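Local coordinates for shikimate dehydrogenase (NADP(+)) (Listeria monocytogenes, PDB 3TNL), which probably catalyses the reversible NADPH-linked reduction of 3-dehydroshikimate to shikimate, a step of the chorismate pathway to aromatic amino acids, at residues T158-A162 and N232-V236; I181-N185 and Q219-E223. One frame throughout, in Å; residues are numbered along the deposited sequence. Where two conformers were deposited one is given.

Interaction 1. Residues T158-A162 and N232-V236; sequences TICGA and NATGV. With NAD (nicotinamide-adenine-dinucleotide), chain H.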
ATOM      1  N   THR B 158       1.552  39.107 -12.020  1.00 14.54           N
ATOM      2  CA  THR B 158       2.998  39.219 -11.945  1.00 13.96           C
ATOM      3  C   THR B 158       3.399  38.116 -10.937  1.00 15.18           C
ATOM      4  O   THR B 158       2.845  38.029  -9.874  1.00 14.52           O
ATOM      5  CB  THR B 158       3.499  40.572 -11.505  1.00 13.19           C
ATOM      6  OG1 THR B 158       3.165  41.518 -12.536  1.00 16.23           O
ATOM      7  CG2 THR B 158       4.992  40.583 -11.315  1.00 15.02           C
ATOM      8  N   ILE B 159       4.350  37.285 -11.306  1.00 13.91           N
ATOM      9  CA  ILE B 159       4.745  36.170 -10.459  1.00 15.52           C
ATOM     10  C   ILE B 159       6.256  36.000 -10.421  1.00 13.17           C
ATOM     11  O   ILE B 159       6.944  36.164 -11.440  1.00 14.97           O
ATOM     12  CB  ILE B 159       4.022  34.890 -10.930  1.00 14.34           C
ATOM     13  CG1 ILE B 159       4.302  33.707  -9.993  1.00 16.86           C
ATOM     14  CG2 ILE B 159       4.385  34.533 -12.382  1.00 15.58           C
ATOM     15  CD1 ILE B 159       3.462  32.470 -10.311  1.00 16.91           C
ATOM     16  N   CYS B 160       6.770  35.685  -9.232  1.00 13.94           N
ATOM     17  CA  CYS B 160       8.176  35.405  -9.016  1.00 15.36           C
ATOM     18  C   CYS B 160       8.357  33.896  -8.939  1.00 15.99           C
ATOM     19  O   CYS B 160       7.719  33.221  -8.150  1.00 16.03           O
ATOM     20  CB  CYS B 160       8.686  35.972  -7.689  1.00 14.74           C
ATOM     21  SG  CYS B 160       8.537  37.750  -7.568  1.00 18.21           S
ATOM     22  N   GLY B 161       9.238  33.376  -9.783  1.00 13.93           N
ATOM     23  CA  GLY B 161       9.584  31.966  -9.766  1.00 15.41           C
ATOM     24  C   GLY B 161       9.471  31.284 -11.111  1.00 15.51           C
ATOM     25  O   GLY B 161       8.787  31.737 -12.032  1.00 17.54           O
ATOM     26  N   ALA B 162      10.122  30.130 -11.177  1.00 15.77           N
ATOM     27  CA  ALA B 162      10.211  29.317 -12.410  1.00 16.65           C
ATOM     28  C   ALA B 162      10.497  27.849 -12.149  1.00 16.64           C
ATOM     29  O   ALA B 162      10.929  27.119 -13.077  1.00 18.56           O
ATOM     30  CB  ALA B 162      11.230  29.897 -13.365  1.00 19.09           C
ATOM     31  N   ASN B 232       4.304  35.294  -5.054  1.00 13.86           N
ATOM     32  CA  ASN B 232       5.582  34.679  -4.837  1.00 14.82           C
ATOM     33  C   ASN B 232       5.426  33.164  -4.997  1.00 14.46           C
ATOM     34  O   ASN B 232       4.659  32.526  -4.283  1.00 15.12           O
ATOM     35  CB  ASN B 232       6.139  34.898  -3.431  1.00 14.95           C
ATOM     36  CG  ASN B 232       7.421  34.110  -3.226  1.00 14.28           C
ATOM     37  OD1 ASN B 232       8.411  34.322  -3.956  1.00 14.63           O
ATOM     38  ND2 ASN B 232       7.405  33.124  -2.319  1.00 15.61           N
ATOM     39  N   ALA B 233       6.186  32.598  -5.915  1.00 14.16           N
ATOM     40  CA  ALA B 233       6.236  31.149  -6.130  1.00 16.16           C
ATOM     41  C   ALA B 233       7.688  30.681  -6.091  1.00 17.78           C
ATOM     42  O   ALA B 233       8.137  29.887  -6.921  1.00 19.67           O
ATOM     43  CB  ALA B 233       5.497  30.715  -7.407  1.00 16.43           C
ATOM     44  N   THR B 234       8.457  31.238  -5.161  1.00 15.26           N
ATOM     45  CA  THR B 234       9.832  30.818  -4.896  1.00 16.77           C
ATOM     46  C   THR B 234       9.907  30.350  -3.458  1.00 15.95           C
ATOM     47  O   THR B 234       8.949  30.530  -2.687  1.00 16.84           O
ATOM     48  CB  THR B 234      10.867  31.959  -5.026  1.00 16.82           C
ATOM     49  OG1 THR B 234      10.702  32.878  -3.935  1.00 16.12           O
ATOM     50  CG2 THR B 234      10.766  32.705  -6.384  1.00 15.98           C
ATOM     51  N   GLY B 235      11.038  29.772  -3.087  1.00 17.61           N
ATOM     52  CA  GLY B 235      11.273  29.394  -1.702  1.00 18.70           C
ATOM     53  C   GLY B 235      11.566  30.568  -0.758  1.00 17.81           C
ATOM     54  O   GLY B 235      11.668  30.389   0.462  1.00 16.71           O
ATOM     55  N   VAL B 236      11.718  31.779  -1.302  1.00 17.03           N
ATOM     56  CA  VAL B 236      12.007  32.953  -0.436  1.00 15.14           C
ATOM     57  C   VAL B 236      10.828  33.229   0.490  1.00 16.25           C
ATOM     58  O   VAL B 236       9.663  33.220   0.038  1.00 15.87           O
ATOM     59  CB  VAL B 236      12.372  34.175  -1.292  1.00 13.85           C
ATOM     60  CG1 VAL B 236      12.740  35.358  -0.409  1.00 16.97           C
ATOM     61  CG2 VAL B 236      13.549  33.801  -2.217  1.00 16.26           C
TER
HETATM   62  PA  NAD H 292      11.773  24.671  -7.155  1.00 22.52           P
HETATM   63  O1A NAD H 292      13.054  24.178  -6.486  1.00 24.66           O
HETATM   64  O2A NAD H 292      11.186  23.844  -8.284  1.00 22.59           O
HETATM   65  O5B NAD H 292      11.988  26.212  -7.607  1.00 21.80           O
HETATM   66  C5B NAD H 292      12.628  27.199  -6.799  1.00 17.88           C
HETATM   67  C4B NAD H 292      12.317  28.595  -7.353  1.00 17.10           C
HETATM   68  O4B NAD H 292      12.759  29.583  -6.408  1.00 17.55           O
HETATM   69  C3B NAD H 292      13.116  28.917  -8.600  1.00 15.74           C
HETATM   70  O3B NAD H 292      12.336  29.837  -9.404  1.00 17.42           O
HETATM   71  C2B NAD H 292      14.350  29.631  -8.101  1.00 15.14           C
HETATM   72  O2B NAD H 292      14.904  30.533  -9.048  1.00 17.21           O
HETATM   73  C1B NAD H 292      13.784  30.403  -6.927  1.00 15.64           C
HETATM   74  N9A NAD H 292      14.715  30.768  -5.854  1.00 16.50           N
HETATM   75  C8A NAD H 292      15.200  29.918  -4.917  1.00 20.22           C
HETATM   76  N7A NAD H 292      15.968  30.606  -4.046  1.00 19.27           N
HETATM   77  C5A NAD H 292      15.980  31.917  -4.395  1.00 15.99           C
HETATM   78  C6A NAD H 292      16.548  33.086  -3.930  1.00 15.09           C
HETATM   79  N6A NAD H 292      17.308  33.080  -2.830  1.00 18.64           N
HETATM   80  N1A NAD H 292      16.292  34.258  -4.551  1.00 16.37           N
HETATM   81  C2A NAD H 292      15.520  34.297  -5.666  1.00 16.11           C
HETATM   82  N3A NAD H 292      14.931  33.197  -6.187  1.00 15.96           N
HETATM   83  C4A NAD H 292      15.130  32.001  -5.589  1.00 15.85           C
HETATM   84  O3  NAD H 292      10.717  24.849  -5.968  1.00 22.21           O
HETATM   85  PN  NAD H 292       9.125  24.635  -6.028  1.00 23.05           P
HETATM   86  O1N NAD H 292       8.750  23.182  -5.872  1.00 27.63           O
HETATM   87  O2N NAD H 292       8.544  25.456  -7.181  1.00 22.44           O
HETATM   88  O5D NAD H 292       8.625  25.285  -4.641  1.00 25.20           O
HETATM   89  C5D NAD H 292       8.802  26.681  -4.436  1.00 25.94           C
HETATM   90  C4D NAD H 292       7.980  26.999  -3.202  1.00 25.71           C
HETATM   91  O4D NAD H 292       6.617  26.597  -3.422  1.00 30.32           O
HETATM   92  C3D NAD H 292       8.465  26.214  -1.993  1.00 30.50           C
HETATM   93  O3D NAD H 292       8.576  27.114  -0.886  1.00 34.67           O
HETATM   94  C2D NAD H 292       7.381  25.176  -1.750  1.00 31.18           C
HETATM   95  O2D NAD H 292       7.296  24.760  -0.369  1.00 32.23           O
HETATM   96  C1D NAD H 292       6.142  25.907  -2.252  1.00 30.00           C
HETATM   97  N1N NAD H 292       5.018  25.071  -2.678  1.00 31.14           N
HETATM   98  C2N NAD H 292       3.816  25.228  -2.093  1.00 30.79           C
HETATM   99  C3N NAD H 292       2.725  24.462  -2.490  1.00 28.23           C
HETATM  100  C7N NAD H 292       1.379  24.617  -1.861  1.00 31.70           C
HETATM  101  O7N NAD H 292       0.615  23.662  -1.997  1.00 33.03           O
HETATM  102  N7N NAD H 292       1.053  25.763  -1.225  1.00 23.40           N
HETATM  103  C4N NAD H 292       2.892  23.513  -3.512  1.00 30.95           C
HETATM  104  C5N NAD H 292       4.143  23.373  -4.105  1.00 30.35           C
HETATM  105  C6N NAD H 292       5.205  24.164  -3.667  1.00 31.03           C
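Cys160 and Ala233 are joined by the hydrogen bond that ties these two segments together. Ala233 N donates to Cys160 O over 2.8 Å. Cys160 and Asn232 form a parallel bridge at the ends of their strands, with both side chains on the same face. On the other face, CD1 of Ile159 meets CB of Ala233 at 4.0 Å. Beyond the bridge, CG2 of Thr234 lies 3.6 Å from Cys160 O and also packs on CA of Gly161.

Thr234 is held by its own loop. Chi1 of 71° turns OG1 back over its own backbone, where it bonds to Asn232 OD1 at 2.7 Å, in the carbonyl plane and on a lone pair. The same OG1 accepts from Val236 N at 3.0 Å, an ST turn. Asn232 ND2 reaches back to Thr234 O, and its second partner is Asp261.

The 232-236 loop lines the cofactor site, together with the turn after strand 156-160. Ala162 N donates to O3B of NAD at 2.9 Å, and CG2 of Val236 touches the adenine at C6A, 3.5 Å away. Strand 156-160 runs between strands 180-185 and 229-232. Helix 164-175 covers Ile159 and Ala233, while Cys160 rests on Phe230 and Ile214.

Interaction 2. Residues I181-N185 and Q219-E223; sequences ISIFN and QLRKE. With NAD (nicotinamide-adenine-dinucleotide), chain H.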
ATOM      1  N   ILE B 181       0.665  37.456 -18.164  1.00 16.06           N
ATOM      2  CA  ILE B 181       1.505  36.971 -17.075  1.00 15.71           C
ATOM      3  C   ILE B 181       2.914  37.498 -17.255  1.00 16.16           C
ATOM      4  O   ILE B 181       3.532  37.310 -18.304  1.00 16.75           O
ATOM      5  CB  ILE B 181       1.554  35.416 -17.019  1.00 17.06           C
ATOM      6  CG1 ILE B 181       0.139  34.869 -16.770  1.00 16.71           C
ATOM      7  CG2 ILE B 181       2.496  34.950 -15.931  1.00 17.10           C
ATOM      8  CD1 ILE B 181       0.023  33.367 -16.737  1.00 18.99           C
ATOM      9  N   SER B 182       3.411  38.184 -16.235  1.00 15.25           N
ATOM     10  CA  SER B 182       4.765  38.658 -16.194  1.00 15.61           C
ATOM     11  C   SER B 182       5.534  37.881 -15.128  1.00 15.01           C
ATOM     12  O   SER B 182       5.213  37.960 -13.943  1.00 15.63           O
ATOM     13  CB  SER B 182       4.853  40.142 -15.935  1.00 15.22           C
ATOM     14  OG  SER B 182       4.270  40.840 -17.037  1.00 17.28           O
ATOM     15  N   ILE B 183       6.538  37.136 -15.591  1.00 15.35           N
ATOM     16  CA  ILE B 183       7.365  36.289 -14.725  1.00 14.95           C
ATOM     17  C   ILE B 183       8.689  36.971 -14.438  1.00 15.47           C
ATOM     18  O   ILE B 183       9.330  37.519 -15.345  1.00 15.52           O
ATOM     19  CB  ILE B 183       7.684  34.938 -15.420  1.00 14.71           C
ATOM     20  CG1 ILE B 183       6.388  34.253 -15.906  1.00 14.26           C
ATOM     21  CG2 ILE B 183       8.557  34.023 -14.515  1.00 15.35           C
ATOM     22  CD1 ILE B 183       6.608  33.049 -16.830  1.00 18.03           C
ATOM     23  N   PHE B 184       9.100  36.906 -13.171  1.00 14.22           N
ATOM     24  CA  PHE B 184      10.392  37.407 -12.725  1.00 14.92           C
ATOM     25  C   PHE B 184      11.149  36.268 -12.062  1.00 15.47           C
ATOM     26  O   PHE B 184      10.616  35.558 -11.222  1.00 16.54           O
ATOM     27  CB  PHE B 184      10.267  38.568 -11.752  1.00 13.41           C
ATOM     28  CG  PHE B 184       9.822  39.838 -12.406  1.00 14.20           C
ATOM     29  CD1 PHE B 184      10.720  40.850 -12.633  1.00 14.87           C
ATOM     30  CD2 PHE B 184       8.493  40.013 -12.793  1.00 14.82           C
ATOM     31  CE1 PHE B 184      10.315  42.022 -13.247  1.00 16.19           C
ATOM     32  CE2 PHE B 184       8.078  41.175 -13.402  1.00 14.30           C
ATOM     33  CZ  PHE B 184       9.001  42.177 -13.655  1.00 16.05           C
ATOM     34  N   ASN B 185      12.388  36.058 -12.486  1.00 14.69           N
ATOM     35  CA  ASN B 185      13.206  35.030 -11.890  1.00 14.28           C
ATOM     36  C   ASN B 185      14.660  35.479 -11.918  1.00 17.45           C
ATOM     37  O   ASN B 185      15.079  36.227 -12.818  1.00 17.28           O
ATOM     38  CB  ASN B 185      13.089  33.675 -12.646  1.00 16.17           C
ATOM     39  CG  ASN B 185      13.486  32.496 -11.766  1.00 15.90           C
ATOM     40  OD1 ASN B 185      12.678  32.084 -10.906  1.00 19.45           O
ATOM     41  ND2 ASN B 185      14.719  31.978 -11.936  1.00 17.39           N
ATOM     42  N   GLN B 219      11.240  47.464 -14.105  1.00 16.13           N
ATOM     43  CA  GLN B 219      10.235  46.678 -14.820  1.00 15.70           C
ATOM     44  C   GLN B 219       9.229  46.066 -13.840  1.00 14.86           C
ATOM     45  O   GLN B 219       8.020  46.047 -14.082  1.00 15.83           O
ATOM     46  CB  GLN B 219      10.846  45.587 -15.663  1.00 16.88           C
ATOM     47  CG  GLN B 219       9.852  44.968 -16.590  1.00 15.86           C
ATOM     48  CD  GLN B 219       9.548  45.864 -17.794  1.00 18.12           C
ATOM     49  OE1 GLN B 219      10.465  46.361 -18.445  1.00 19.17           O
ATOM     50  NE2 GLN B 219       8.280  46.073 -18.086  1.00 17.40           N
ATOM     51  N   LEU B 220       9.733  45.567 -12.713  1.00 14.23           N
ATOM     52  CA  LEU B 220       8.844  45.014 -11.684  1.00 14.69           C
ATOM     53  C   LEU B 220       7.784  46.030 -11.190  1.00 15.49           C
ATOM     54  O   LEU B 220       6.630  45.686 -10.997  1.00 16.05           O
ATOM     55  CB  LEU B 220       9.693  44.471 -10.516  1.00 15.59           C
ATOM     56  CG  LEU B 220       8.926  43.754  -9.395  1.00 14.00           C
ATOM     57  CD1 LEU B 220       8.227  42.506  -9.912  1.00 16.57           C
ATOM     58  CD2 LEU B 220       9.855  43.409  -8.269  1.00 16.93           C
ATOM     59  N   ARG B 221       8.187  47.282 -11.007  0.50 14.99           N
ATOM     60  CA  ARG B 221       7.253  48.324 -10.579  0.50 13.00           C
ATOM     61  C   ARG B 221       6.102  48.430 -11.590  0.50 13.92           C
ATOM     62  O   ARG B 221       4.942  48.461 -11.214  0.50 15.23           O
ATOM     63  CB  ARG B 221       7.979  49.663 -10.472  0.50 13.09           C
ATOM     64  CG  ARG B 221       7.138  50.781  -9.892  0.50 11.68           C
ATOM     65  CD  ARG B 221       7.910  52.087  -9.782  0.50 13.81           C
ATOM     66  NE  ARG B 221       8.926  51.954  -8.747  0.50 14.04           N
ATOM     67  CZ  ARG B 221       8.639  51.997  -7.447  0.50 12.41           C
ATOM     68  NH1 ARG B 221       9.598  51.841  -6.535  0.50 21.86           N
ATOM     69  NH2 ARG B 221       7.399  52.179  -7.056  0.50 16.60           N
ATOM     70  N   LYS B 222       6.454  48.468 -12.878  1.00 14.73           N
ATOM     71  CA  LYS B 222       5.440  48.584 -13.933  1.00 14.79           C
ATOM     72  C   LYS B 222       4.514  47.389 -13.892  1.00 14.99           C
ATOM     73  O   LYS B 222       3.277  47.544 -13.866  1.00 15.79           O
ATOM     74  CB  LYS B 222       6.048  48.707 -15.318  1.00 15.09           C
ATOM     75  CG  LYS B 222       4.988  48.769 -16.433  1.00 17.37           C
ATOM     76  CD  LYS B 222       5.642  48.740 -17.825  1.00 15.55           C
ATOM     77  CE  LYS B 222       4.627  48.928 -18.939  1.00 16.65           C
ATOM     78  NZ  LYS B 222       3.703  47.771 -19.251  1.00 17.37           N
ATOM     79  N   GLU B 223       5.108  46.195 -13.895  1.00 14.68           N
ATOM     80  CA  GLU B 223       4.285  44.995 -13.939  1.00 14.90           C
ATOM     81  C   GLU B 223       3.303  44.904 -12.760  1.00 13.74           C
ATOM     82  O   GLU B 223       2.083  44.656 -12.957  1.00 14.48           O
ATOM     83  CB  GLU B 223       5.140  43.727 -14.103  1.00 14.54           C
ATOM     84  CG  GLU B 223       6.043  43.729 -15.333  1.00 13.93           C
ATOM     85  CD  GLU B 223       5.310  44.088 -16.581  1.00 14.83           C
ATOM     86  OE1 GLU B 223       4.265  43.484 -16.834  1.00 16.75           O
ATOM     87  OE2 GLU B 223       5.777  44.995 -17.317  1.00 18.06           O
TER
HETATM   88  PA  NAD H 292      11.773  24.671  -7.155  1.00 22.52           P
HETATM   89  O1A NAD H 292      13.054  24.178  -6.486  1.00 24.66           O
HETATM   90  O2A NAD H 292      11.186  23.844  -8.284  1.00 22.59           O
HETATM   91  O5B NAD H 292      11.988  26.212  -7.607  1.00 21.80           O
HETATM   92  C5B NAD H 292      12.628  27.199  -6.799  1.00 17.88           C
HETATM   93  C4B NAD H 292      12.317  28.595  -7.353  1.00 17.10           C
HETATM   94  O4B NAD H 292      12.759  29.583  -6.408  1.00 17.55           O
HETATM   95  C3B NAD H 292      13.116  28.917  -8.600  1.00 15.74           C
HETATM   96  O3B NAD H 292      12.336  29.837  -9.404  1.00 17.42           O
HETATM   97  C2B NAD H 292      14.350  29.631  -8.101  1.00 15.14           C
HETATM   98  O2B NAD H 292      14.904  30.533  -9.048  1.00 17.21           O
HETATM   99  C1B NAD H 292      13.784  30.403  -6.927  1.00 15.64           C
HETATM  100  N9A NAD H 292      14.715  30.768  -5.854  1.00 16.50           N
HETATM  101  C8A NAD H 292      15.200  29.918  -4.917  1.00 20.22           C
HETATM  102  N7A NAD H 292      15.968  30.606  -4.046  1.00 19.27           N
HETATM  103  C5A NAD H 292      15.980  31.917  -4.395  1.00 15.99           C
HETATM  104  C6A NAD H 292      16.548  33.086  -3.930  1.00 15.09           C
HETATM  105  N6A NAD H 292      17.308  33.080  -2.830  1.00 18.64           N
HETATM  106  N1A NAD H 292      16.292  34.258  -4.551  1.00 16.37           N
HETATM  107  C2A NAD H 292      15.520  34.297  -5.666  1.00 16.11           C
HETATM  108  N3A NAD H 292      14.931  33.197  -6.187  1.00 15.96           N
HETATM  109  C4A NAD H 292      15.130  32.001  -5.589  1.00 15.85           C
HETATM  110  O3  NAD H 292      10.717  24.849  -5.968  1.00 22.21           O
HETATM  111  PN  NAD H 292       9.125  24.635  -6.028  1.00 23.05           P
HETATM  112  O1N NAD H 292       8.750  23.182  -5.872  1.00 27.63           O
HETATM  113  O2N NAD H 292       8.544  25.456  -7.181  1.00 22.44           O
HETATM  114  O5D NAD H 292       8.625  25.285  -4.641  1.00 25.20           O
HETATM  115  C5D NAD H 292       8.802  26.681  -4.436  1.00 25.94           C
HETATM  116  C4D NAD H 292       7.980  26.999  -3.202  1.00 25.71           C
HETATM  117  O4D NAD H 292       6.617  26.597  -3.422  1.00 30.32           O
HETATM  118  C3D NAD H 292       8.465  26.214  -1.993  1.00 30.50           C
HETATM  119  O3D NAD H 292       8.576  27.114  -0.886  1.00 34.67           O
HETATM  120  C2D NAD H 292       7.381  25.176  -1.750  1.00 31.18           C
HETATM  121  O2D NAD H 292       7.296  24.760  -0.369  1.00 32.23           O
HETATM  122  C1D NAD H 292       6.142  25.907  -2.252  1.00 30.00           C
HETATM  123  N1N NAD H 292       5.018  25.071  -2.678  1.00 31.14           N
HETATM  124  C2N NAD H 292       3.816  25.228  -2.093  1.00 30.79           C
HETATM  125  C3N NAD H 292       2.725  24.462  -2.490  1.00 28.23           C
HETATM  126  C7N NAD H 292       1.379  24.617  -1.861  1.00 31.70           C
HETATM  127  O7N NAD H 292       0.615  23.662  -1.997  1.00 33.03           O
HETATM  128  N7N NAD H 292       1.053  25.763  -1.225  1.00 23.40           N
HETATM  129  C4N NAD H 292       2.892  23.513  -3.512  1.00 30.95           C
HETATM  130  C5N NAD H 292       4.143  23.373  -4.105  1.00 30.35           C
HETATM  131  C6N NAD H 292       5.205  24.164  -3.667  1.00 31.03           C
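Ser182 OG gives the one hydrogen bond from the strand to the helix, to Glu223 OE1 at 2.7 Å. The hydroxyl meets the carboxylate from above its plane, 46° out. A bend at chi2 (-50°) turns the end of Glu223 to run alongside the strand, with OE1 facing Ser182 and OE2 facing Gln219. OE1 also forms a salt bridge with Lys156. OE2 accepts from Gln219 NE2 at 2.8 Å, on the anti side. Both carboxylate oxygens are thus engaged, which would probably keep this buried group ionised and fix its rotation.

The apolar contacts centre on Phe184. CD1 of Leu220 sits over the middle of one ring face, 3.6 Å from the centroid, in a CH-pi contact. CZ of the ring pushes up to the helix backbone, 3.5 Å from CA of Leu220. CG of Glu223 lies at the ring edge, in plane, 3.7 Å from CZ. The ring of Phe212 on the next strand also meets Phe184.

Polar contacts to the cofactor come from Asn185. Its OD1 accepts from O3B of NAD at 2.7 Å, and ND2 donates to O2B.

Strand and helix run nearly antiparallel, at 149°. This is helix-on-sheet packing of a Rossmann fold, with the adenosine ribose bound at the strand's C-terminal end.

In the fold
The centres of the two contacts lie 11 Å apart in the NAD-binding domain. Both rest on its parallel sheet, in which strands 156-160 and 180-185 are neighbours. Backbone bonds join them directly: Ile159 N to Ser182 O and Ile159 O to Phe184 N, both probable hydrogen bonds of 2.9 Å. Along the chain, interaction 2 is nested between the two segments of interaction 1. Helix 217-226 then leads into strand 229-232, so the chain returns to the other side of strand 156-160. The strands' C-terminal ends lie along one side of the sheet, where NAD binds. Ala162 and Asn185 thereby share O3B of NAD, and the two contacts together shape the adenosine part of the cofactor site.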